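Local coordinates for sperm-specific class P protein 19 (Caenorhabditis elegans, PDB 1ROW) that adopts the immunoglobulin-like beta fold of major sperm proteins and probably plays a structural role in nematode sperm, though its precise function is not established, at residues 3-15 and 20-32. Residues are numbered along the deposited sequence; the frame is centred on the assembly and turned at random.
Sequences LTADPPACTVPAA and THKLVNGGAEKIV
The His21 ring packs against Pro7 and Cys10 where an antiparallel edge pairing ends, strand 4-6 against strand 17-25 in the immunoglobulin-like beta sandwich of the MSP domain. Over the local segments the strand axes meet at 150°; Thr4 forms a hydrogen-bonded pair with Val24 and Asp6 with Lys22, the shortest bond being Val24 N to Thr4 O at 2.7 Å. Beyond Asp6 the pairing stops: the peptide before Pro7 is cis, and the chain turns off before resuming as strand 10-13, which joins strand 99-108. Strands 4-6 and 10-13 lie at the two ends of the strand order, consistent with the first strand of the MSP fold being shared between the two sheets of the sandwich. The His21 ring bridges the switch. Its ND1 donates to Pro7 O at 2.9 Å, nearly straight (173°) and in the ring plane. CE1 meets Ala9 O at the ring edge, 3.3 Å away, while Cys10 CB comes obliquely to within 3.5 Å of NE2. That nitrogen is hydrogen-bonded to Ser19 OG, so both ring nitrogens are engaged and the rotation of the imidazole is fixed. On the side of the sheet carrying Ala5 and Leu23, Ala5 CB rests 4.0 Å from Leu23 CD2. Thr4 OG1 instead lies alongside Val24, 3.3 Å from its CB. At the N-terminal end, with CG anti to the backbone N (chi1 179°), Leu3 brings CD1 against Ile31 CD1, a tight methyl contact of 3.4 Å.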
ATOM      1  N   LEU A   3       2.281 -12.331   1.071  1.00 31.92           N
ATOM      2  CA  LEU A   3       2.190 -10.935   0.549  1.00 29.67           C
ATOM      3  C   LEU A   3       3.411 -10.104   0.921  1.00 28.27           C
ATOM      4  O   LEU A   3       3.644  -9.818   2.090  1.00 28.82           O
ATOM      5  CB  LEU A   3       0.942 -10.246   1.094  1.00 31.13           C
ATOM      6  CG  LEU A   3       0.757  -8.800   0.630  1.00 29.48           C
ATOM      7  CD1 LEU A   3       0.772  -8.736  -0.887  1.00 30.51           C
ATOM      8  CD2 LEU A   3      -0.552  -8.264   1.177  1.00 33.31           C
ATOM      9  N   THR A   4       4.183  -9.707  -0.083  1.00 25.26           N
ATOM     10  CA  THR A   4       5.372  -8.911   0.156  1.00 23.21           C
ATOM     11  C   THR A   4       5.317  -7.576  -0.581  1.00 22.74           C
ATOM     12  O   THR A   4       4.462  -7.352  -1.428  1.00 21.27           O
ATOM     13  CB  THR A   4       6.644  -9.670  -0.290  1.00 22.02           C
ATOM     14  OG1 THR A   4       6.513 -10.052  -1.662  1.00 21.46           O
ATOM     15  CG2 THR A   4       6.844 -10.920   0.545  1.00 22.52           C
ATOM     16  N   ALA A   5       6.234  -6.683  -0.232  1.00 22.68           N
ATOM     17  CA  ALA A   5       6.327  -5.385  -0.875  1.00 22.09           C
ATOM     18  C   ALA A   5       7.794  -5.187  -1.223  1.00 23.14           C
ATOM     19  O   ALA A   5       8.667  -5.282  -0.360  1.00 23.12           O
ATOM     20  CB  ALA A   5       5.855  -4.288   0.055  1.00 21.27           C
ATOM     21  N   ASP A   6       8.054  -4.926  -2.497  1.00 23.11           N
ATOM     22  CA  ASP A   6       9.407  -4.719  -2.986  1.00 25.67           C
ATOM     23  C   ASP A   6       9.553  -3.302  -3.529  1.00 23.65           C
ATOM     24  O   ASP A   6       8.997  -2.975  -4.575  1.00 23.00           O
ATOM     25  CB  ASP A   6       9.713  -5.737  -4.084  1.00 28.68           C
ATOM     26  CG  ASP A   6      11.042  -5.480  -4.763  1.00 34.30           C
ATOM     27  OD1 ASP A   6      12.069  -5.388  -4.056  1.00 32.97           O
ATOM     28  OD2 ASP A   6      11.052  -5.374  -6.009  1.00 37.23           O
ATOM     29  N   PRO A   7      10.300  -2.439  -2.822  1.00 22.41           N
ATOM     30  CA  PRO A   7      11.012  -2.684  -1.565  1.00 22.68           C
ATOM     31  C   PRO A   7      10.073  -2.643  -0.372  1.00 23.79           C
ATOM     32  O   PRO A   7       8.975  -2.088  -0.452  1.00 22.54           O
ATOM     33  CB  PRO A   7      12.020  -1.533  -1.489  1.00 23.92           C
ATOM     34  CG  PRO A   7      11.990  -0.902  -2.834  1.00 26.36           C
ATOM     35  CD  PRO A   7      10.566  -1.074  -3.277  1.00 22.41           C
ATOM     36  N   PRO A   8      10.510  -3.215   0.757  1.00 24.13           N
ATOM     37  CA  PRO A   8       9.773  -3.287   2.019  1.00 24.42           C
ATOM     38  C   PRO A   8       9.848  -2.005   2.849  1.00 23.70           C
ATOM     39  O   PRO A   8       9.193  -1.895   3.883  1.00 23.28           O
ATOM     40  CB  PRO A   8      10.438  -4.462   2.720  1.00 24.70           C
ATOM     41  CG  PRO A   8      11.869  -4.277   2.319  1.00 23.72           C
ATOM     42  CD  PRO A   8      11.748  -4.013   0.835  1.00 24.11           C
ATOM     43  N   ALA A   9      10.661  -1.047   2.409  1.00 23.34           N
ATOM     44  CA  ALA A   9      10.787   0.229   3.115  1.00 22.69           C
ATOM     45  C   ALA A   9      10.883   1.376   2.119  1.00 22.52           C
ATOM     46  O   ALA A   9      11.390   1.202   1.015  1.00 23.31           O
ATOM     47  CB  ALA A   9      12.012   0.219   4.023  1.00 20.99           C
ATOM     48  N   CYS A  10      10.388   2.546   2.516  1.00 21.94           N
ATOM     49  CA  CYS A  10      10.407   3.733   1.662  1.00 19.97           C
ATOM     50  C   CYS A  10      11.304   4.834   2.223  1.00 20.30           C
ATOM     51  O   CYS A  10      11.289   5.103   3.423  1.00 21.29           O
ATOM     52  CB  CYS A  10       8.983   4.281   1.499  1.00 20.61           C
ATOM     53  SG  CYS A  10       8.895   5.970   0.819  1.00 23.59           S
ATOM     54  N   THR A  11      12.090   5.467   1.355  1.00 20.92           N
ATOM     55  CA  THR A  11      12.968   6.566   1.773  1.00 21.59           C
ATOM     56  C   THR A  11      12.877   7.652   0.710  1.00 21.99           C
ATOM     57  O   THR A  11      13.306   7.457  -0.425  1.00 22.80           O
ATOM     58  CB  THR A  11      14.451   6.126   1.895  1.00 23.00           C
ATOM     59  OG1 THR A  11      14.928   5.682   0.616  1.00 26.01           O
ATOM     60  CG2 THR A  11      14.598   5.005   2.913  1.00 23.33           C
ATOM     61  N   VAL A  12      12.316   8.798   1.072  1.00 23.72           N
ATOM     62  CA  VAL A  12      12.167   9.887   0.115  1.00 21.69           C
ATOM     63  C   VAL A  12      12.705  11.209   0.631  1.00 22.07           C
ATOM     64  O   VAL A  12      12.879  11.400   1.833  1.00 23.42           O
ATOM     65  CB  VAL A  12      10.690  10.112  -0.239  1.00 23.28           C
ATOM     66  CG1 VAL A  12      10.153   8.937  -1.046  1.00 23.83           C
ATOM     67  CG2 VAL A  12       9.884  10.307   1.044  1.00 22.26           C
ATOM     68  N   PRO A  13      12.995  12.142  -0.283  1.00 22.10           N
ATOM     69  CA  PRO A  13      13.501  13.438   0.169  1.00 21.41           C
ATOM     70  C   PRO A  13      12.334  14.161   0.857  1.00 21.96           C
ATOM     71  O   PRO A  13      11.209  14.148   0.356  1.00 19.38           O
ATOM     72  CB  PRO A  13      13.914  14.122  -1.132  1.00 22.63           C
ATOM     73  CG  PRO A  13      14.256  12.945  -2.054  1.00 22.56           C
ATOM     74  CD  PRO A  13      13.127  11.995  -1.745  1.00 20.62           C
ATOM     75  N   ALA A  14      12.605  14.768   2.007  1.00 20.15           N
ATOM     76  CA  ALA A  14      11.586  15.484   2.755  1.00 21.43           C
ATOM     77  C   ALA A  14      10.994  16.624   1.936  1.00 21.46           C
ATOM     78  O   ALA A  14       9.822  16.966   2.093  1.00 20.42           O
ATOM     79  CB  ALA A  14      12.175  16.025   4.053  1.00 21.58           C
ATOM     80  N   ALA A  15      11.807  17.210   1.059  1.00 20.51           N
ATOM     81  CA  ALA A  15      11.355  18.313   0.215  1.00 20.75           C
ATOM     82  C   ALA A  15      10.414  17.871  -0.905  1.00 20.59           C
ATOM     83  O   ALA A  15       9.743  18.700  -1.516  1.00 23.57           O
ATOM     84  CB  ALA A  15      12.557  19.051  -0.380  1.00 21.39           C
ATOM     85  N   THR A  20       8.007   3.937  -5.695  1.00 19.15           N
ATOM     86  CA  THR A  20       7.151   2.865  -6.193  1.00 19.11           C
ATOM     87  C   THR A  20       7.453   1.531  -5.531  1.00 20.85           C
ATOM     88  O   THR A  20       8.594   1.063  -5.517  1.00 20.31           O
ATOM     89  CB  THR A  20       7.312   2.686  -7.707  1.00 18.64           C
ATOM     90  OG1 THR A  20       7.071   3.935  -8.360  1.00 21.77           O
ATOM     91  CG2 THR A  20       6.334   1.638  -8.228  1.00 20.21           C
ATOM     92  N   HIS A  21       6.414   0.908  -4.995  1.00 19.79           N
ATOM     93  CA  HIS A  21       6.562  -0.371  -4.326  1.00 21.07           C
ATOM     94  C   HIS A  21       5.659  -1.401  -4.985  1.00 22.19           C
ATOM     95  O   HIS A  21       4.480  -1.141  -5.237  1.00 22.70           O
ATOM     96  CB  HIS A  21       6.227  -0.191  -2.844  1.00 19.98           C
ATOM     97  CG  HIS A  21       7.087   0.832  -2.170  1.00 19.73           C
ATOM     98  ND1 HIS A  21       8.162   0.495  -1.377  1.00 18.80           N
ATOM     99  CD2 HIS A  21       7.093   2.183  -2.257  1.00 19.36           C
ATOM    100  CE1 HIS A  21       8.796   1.595  -1.008  1.00 20.60           C
ATOM    101  NE2 HIS A  21       8.168   2.632  -1.531  1.00 20.74           N
ATOM    102  N   LYS A  22       6.224  -2.566  -5.286  1.00 23.69           N
ATOM    103  CA  LYS A  22       5.466  -3.631  -5.934  1.00 26.71           C
ATOM    104  C   LYS A  22       4.926  -4.635  -4.927  1.00 26.87           C
ATOM    105  O   LYS A  22       5.699  -5.362  -4.297  1.00 26.06           O
ATOM    106  CB  LYS A  22       6.342  -4.381  -6.947  1.00 30.00           C
ATOM    107  CG  LYS A  22       6.983  -3.516  -8.018  1.00 36.73           C
ATOM    108  CD  LYS A  22       7.925  -4.347  -8.899  1.00 40.92           C
ATOM    109  CE  LYS A  22       8.705  -3.470  -9.880  1.00 43.25           C
ATOM    110  NZ  LYS A  22       9.674  -4.264 -10.706  1.00 44.71           N
ATOM    111  N   LEU A  23       3.603  -4.671  -4.766  1.00 24.97           N
ATOM    112  CA  LEU A  23       2.992  -5.632  -3.856  1.00 24.63           C
ATOM    113  C   LEU A  23       3.014  -6.974  -4.581  1.00 24.90           C
ATOM    114  O   LEU A  23       2.557  -7.083  -5.723  1.00 24.48           O
ATOM    115  CB  LEU A  23       1.549  -5.236  -3.528  1.00 26.64           C
ATOM    116  CG  LEU A  23       1.360  -3.944  -2.724  1.00 27.56           C
ATOM    117  CD1 LEU A  23      -0.110  -3.777  -2.366  1.00 27.29           C
ATOM    118  CD2 LEU A  23       2.205  -3.996  -1.460  1.00 27.69           C
ATOM    119  N   VAL A  24       3.565  -7.991  -3.930  1.00 22.75           N
ATOM    120  CA  VAL A  24       3.649  -9.305  -4.544  1.00 21.56           C
ATOM    121  C   VAL A  24       2.862 -10.347  -3.778  1.00 19.93           C
ATOM    122  O   VAL A  24       3.042 -10.511  -2.568  1.00 19.12           O
ATOM    123  CB  VAL A  24       5.111  -9.778  -4.644  1.00 23.18           C
ATOM    124  CG1 VAL A  24       5.168 -11.168  -5.274  1.00 23.33           C
ATOM    125  CG2 VAL A  24       5.915  -8.784  -5.466  1.00 24.38           C
ATOM    126  N   ASN A  25       1.986 -11.044  -4.492  1.00 18.44           N
ATOM    127  CA  ASN A  25       1.171 -12.089  -3.893  1.00 20.70           C
ATOM    128  C   ASN A  25       1.662 -13.448  -4.375  1.00 19.66           C
ATOM    129  O   ASN A  25       1.423 -13.840  -5.521  1.00 18.39           O
ATOM    130  CB  ASN A  25      -0.305 -11.905  -4.268  1.00 17.55           C
ATOM    131  CG  ASN A  25      -1.186 -13.029  -3.747  1.00 20.05           C
ATOM    132  OD1 ASN A  25      -0.741 -13.879  -2.973  1.00 19.69           O
ATOM    133  ND2 ASN A  25      -2.457 -13.030  -4.161  1.00 20.20           N
ATOM    134  N   GLY A  26       2.348 -14.161  -3.488  1.00 20.44           N
ATOM    135  CA  GLY A  26       2.865 -15.472  -3.831  1.00 22.67           C
ATOM    136  C   GLY A  26       1.926 -16.588  -3.415  1.00 23.92           C
ATOM    137  O   GLY A  26       2.265 -17.769  -3.549  1.00 21.30           O
ATOM    138  N   GLY A  27       0.748 -16.209  -2.916  1.00 23.35           N
ATOM    139  CA  GLY A  27      -0.241 -17.179  -2.476  1.00 22.09           C
ATOM    140  C   GLY A  27      -1.035 -17.752  -3.630  1.00 23.52           C
ATOM    141  O   GLY A  27      -0.810 -17.375  -4.780  1.00 25.22           O
ATOM    142  N   ALA A  28      -1.978 -18.644  -3.327  1.00 22.73           N
ATOM    143  CA  ALA A  28      -2.786 -19.298  -4.354  1.00 22.42           C
ATOM    144  C   ALA A  28      -4.192 -18.738  -4.522  1.00 23.45           C
ATOM    145  O   ALA A  28      -5.035 -19.364  -5.165  1.00 23.56           O
ATOM    146  CB  ALA A  28      -2.860 -20.789  -4.072  1.00 23.66           C
ATOM    147  N   GLU A  29      -4.447 -17.571  -3.940  1.00 23.08           N
ATOM    148  CA  GLU A  29      -5.755 -16.929  -4.066  1.00 24.94           C
ATOM    149  C   GLU A  29      -5.568 -15.428  -4.259  1.00 24.57           C
ATOM    150  O   GLU A  29      -4.559 -14.862  -3.850  1.00 22.87           O
ATOM    151  CB  GLU A  29      -6.631 -17.202  -2.828  1.00 25.03           C
ATOM    152  CG  GLU A  29      -6.150 -16.558  -1.526  1.00 28.91           C
ATOM    153  CD  GLU A  29      -7.103 -16.811  -0.358  1.00 32.44           C
ATOM    154  OE1 GLU A  29      -8.326 -16.636  -0.536  1.00 30.85           O
ATOM    155  OE2 GLU A  29      -6.629 -17.175   0.739  1.00 34.60           O
ATOM    156  N   LYS A  30      -6.534 -14.790  -4.908  1.00 25.56           N
ATOM    157  CA  LYS A  30      -6.467 -13.355  -5.139  1.00 25.59           C
ATOM    158  C   LYS A  30      -6.601 -12.654  -3.797  1.00 27.45           C
ATOM    159  O   LYS A  30      -7.305 -13.128  -2.908  1.00 26.76           O
ATOM    160  CB  LYS A  30      -7.608 -12.917  -6.061  1.00 26.12           C
ATOM    161  CG  LYS A  30      -7.614 -11.434  -6.418  1.00 27.91           C
ATOM    162  CD  LYS A  30      -8.828 -11.076  -7.290  1.00 31.69           C
ATOM    163  CE  LYS A  30      -8.851 -11.891  -8.581  1.00 34.04           C
ATOM    164  NZ  LYS A  30     -10.109 -11.692  -9.361  1.00 34.70           N
ATOM    165  N   ILE A  31      -5.913 -11.532  -3.637  1.00 27.79           N
ATOM    166  CA  ILE A  31      -6.018 -10.784  -2.394  1.00 29.13           C
ATOM    167  C   ILE A  31      -6.559  -9.389  -2.672  1.00 27.49           C
ATOM    168  O   ILE A  31      -6.353  -8.831  -3.751  1.00 27.07           O
ATOM    169  CB  ILE A  31      -4.650 -10.653  -1.681  1.00 30.66           C
ATOM    170  CG1 ILE A  31      -3.652  -9.950  -2.598  1.00 34.34           C
ATOM    171  CG2 ILE A  31      -4.147 -12.030  -1.261  1.00 32.27           C
ATOM    172  CD1 ILE A  31      -2.239  -9.881  -2.045  1.00 38.50           C
ATOM    173  N   VAL A  32      -7.282  -8.852  -1.697  1.00 26.88           N
ATOM    174  CA  VAL A  32      -7.834  -7.510  -1.784  1.00 24.68           C
ATOM    175  C   VAL A  32      -7.054  -6.735  -0.722  1.00 24.22           C
ATOM    176  O   VAL A  32      -6.715  -7.296   0.321  1.00 23.45           O
ATOM    177  CB  VAL A  32      -9.352  -7.497  -1.439  1.00 25.31           C
ATOM    178  CG1 VAL A  32      -9.567  -7.908   0.006  1.00 25.19           C
ATOM    179  CG2 VAL A  32      -9.937  -6.122  -1.692  1.00 26.49           C
TER